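PDB 6ZPS: MgGH51 from Meripilus giganteus, which probably hydrolyses terminal non-reducing alpha-L-arabinofuranosyl residues from arabinose-containing polysaccharides, as a fungal alpha-L-arabinofuranosidase of glycoside hydrolase family 51. Local coordinates for residues 124-129 against 178-183. Sequence-based numbering, arbitrary orientation.
Sequences SSFSGA and VTIDGA. With SO4 (sulfate ion), chain O.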
loop_
_atom_site.group_PDB
_atom_site.type_symbol
_atom_site.label_atom_id
_atom_site.label_comp_id
_atom_site.label_asym_id
_atom_site.label_seq_id
_atom_site.Cartn_x
_atom_site.Cartn_y
_atom_site.Cartn_z
ATOM N N SER A 124 -10.257 -35.640 27.193
ATOM C CA SER A 124 -11.369 -36.519 26.762
ATOM C C SER A 124 -10.780 -37.715 26.039
ATOM O O SER A 124 -9.626 -37.672 25.624
ATOM C CB SER A 124 -12.385 -35.787 25.874
ATOM O OG SER A 124 -11.981 -35.822 24.503
ATOM N N SER A 125 -11.601 -38.719 25.762
ATOM C CA SER A 125 -11.109 -39.913 25.034
ATOM C C SER A 125 -11.306 -39.705 23.519
ATOM O O SER A 125 -11.103 -40.674 22.771
ATOM C CB SER A 125 -11.861 -41.143 25.493
ATOM O OG SER A 125 -13.250 -40.928 25.245
ATOM N N PHE A 126 -11.570 -38.492 23.033
ATOM C CA PHE A 126 -11.683 -38.270 21.558
ATOM C C PHE A 126 -10.478 -38.845 20.820
ATOM O O PHE A 126 -9.293 -38.674 21.162
ATOM C CB PHE A 126 -11.850 -36.797 21.176
ATOM C CG PHE A 126 -11.951 -36.553 19.685
ATOM C CD1 PHE A 126 -13.154 -36.742 19.018
ATOM C CD2 PHE A 126 -10.839 -36.203 18.950
ATOM C CE1 PHE A 126 -13.243 -36.532 17.648
ATOM C CE2 PHE A 126 -10.924 -35.984 17.586
ATOM C CZ PHE A 126 -12.132 -36.164 16.932
ATOM N N SER A 127 -10.777 -39.511 19.720
ATOM C CA SER A 127 -9.749 -40.018 18.774
ATOM C C SER A 127 -10.288 -39.911 17.357
ATOM O O SER A 127 -11.368 -40.499 17.043
ATOM C CB SER A 127 -9.342 -41.450 19.125
ATOM O OG SER A 127 -8.218 -41.830 18.344
ATOM N N GLY A 128 -9.627 -39.120 16.513
ATOM C CA GLY A 128 -10.107 -38.980 15.123
ATOM C C GLY A 128 -9.339 -37.922 14.366
ATOM O O GLY A 128 -8.453 -37.268 14.959
ATOM N N ALA A 129 -9.663 -37.767 13.094
ATOM C CA ALA A 129 -8.971 -36.858 12.165
ATOM C C ALA A 129 -9.564 -35.453 12.299
ATOM O O ALA A 129 -10.814 -35.281 12.362
ATOM C CB ALA A 129 -9.094 -37.386 10.745
ATOM N N VAL A 178 -12.628 -26.144 8.684
ATOM C CA VAL A 178 -12.016 -27.068 9.659
ATOM C C VAL A 178 -13.149 -27.980 10.135
ATOM O O VAL A 178 -14.203 -27.454 10.536
ATOM C CB VAL A 178 -11.413 -26.308 10.850
ATOM C CG1 VAL A 178 -10.892 -27.290 11.880
ATOM C CG2 VAL A 178 -10.327 -25.356 10.378
ATOM N N THR A 179 -12.993 -29.283 9.982
ATOM C CA THR A 179 -14.076 -30.209 10.408
ATOM C C THR A 179 -13.513 -31.420 11.171
ATOM O O THR A 179 -12.347 -31.794 10.986
ATOM C CB THR A 179 -14.916 -30.722 9.236
ATOM O OG1 THR A 179 -14.095 -31.453 8.325
ATOM C CG2 THR A 179 -15.723 -29.625 8.588
ATOM N N ILE A 180 -14.352 -31.970 12.032
ATOM C CA ILE A 180 -14.178 -33.342 12.579
ATOM C C ILE A 180 -15.411 -34.183 12.234
ATOM O O ILE A 180 -16.453 -33.654 11.815
ATOM C CB ILE A 180 -13.906 -33.332 14.088
ATOM C CG1 ILE A 180 -15.053 -32.732 14.896
ATOM C CG2 ILE A 180 -12.565 -32.673 14.362
ATOM C CD1 ILE A 180 -14.856 -32.923 16.385
ATOM N N ASP A 181 -15.282 -35.480 12.422
ATOM C CA ASP A 181 -16.433 -36.419 12.289
ATOM C C ASP A 181 -17.373 -36.188 13.475
ATOM O O ASP A 181 -16.930 -36.332 14.626
ATOM C CB ASP A 181 -15.879 -37.837 12.139
ATOM C CG ASP A 181 -16.972 -38.848 11.900
ATOM O OD1 ASP A 181 -17.926 -38.818 12.663
ATOM O OD2 ASP A 181 -16.827 -39.678 10.940
ATOM N N GLY A 182 -18.618 -35.790 13.232
ATOM C CA GLY A 182 -19.600 -35.431 14.274
ATOM C C GLY A 182 -19.981 -36.622 15.140
ATOM O O GLY A 182 -20.389 -36.425 16.300
ATOM N N ALA A 183 -19.841 -37.835 14.607
ATOM C CA ALA A 183 -20.156 -39.055 15.402
ATOM C C ALA A 183 -19.018 -39.266 16.388
ATOM O O ALA A 183 -19.288 -39.379 17.615
ATOM C CB ALA A 183 -20.371 -40.253 14.500
HETATM S S SO4 O . -15.467 -41.869 28.122
HETATM O O1 SO4 O . -16.186 -42.558 29.158
HETATM O O2 SO4 O . -14.881 -40.672 28.663
HETATM O O3 SO4 O . -16.372 -41.503 27.088
HETATM O O4 SO4 O . -14.446 -42.737 27.588
HETATM O O HOH W 1 -12.870 -36.740 13.391
#
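Phe126 and Ile180 make the apolar part of this contact: CD1 of Ile180 comes to 4.1 Å from CE1 of the Phe126 ring, approaching it obliquely. With chi1 at 179° the ring extends on from a CB that already points toward 178-183, CG lying beside the carbonyl carbon. On the other branch of the isoleucine, CG2 sits 3.7 Å from the carbonyl O of Ala129. Ile180 also touches Leu130 of strand 127-136 and Val86 in a loop, while Ile149 and Gln188 touch the Phe126 side chain, and both residues are buried. Strands 127-136 and 174-181 are antiparallel neighbours in one of two five-stranded sheets built from residues 57-198, the contact centre about 42 Å from the chain centre; Thr179 pairs with Thr131 through the backbone. At the end of that pairing the N-to-C directions of 127-129 and 178-181 differ by 136°, and a water bridges Ala129 O and Asp181 N, which stand 4.5 Å apart. Two local side-chain bonds shape the backbone beside the contact. Ser124 OG accepts from Phe126 N at 3.1 Å in an ST turn, and Asp181 N-caps helix 182-185, its OD1 taking Ala183 N at 2.9 Å in a bent bond (137°) and Ala184 N as well.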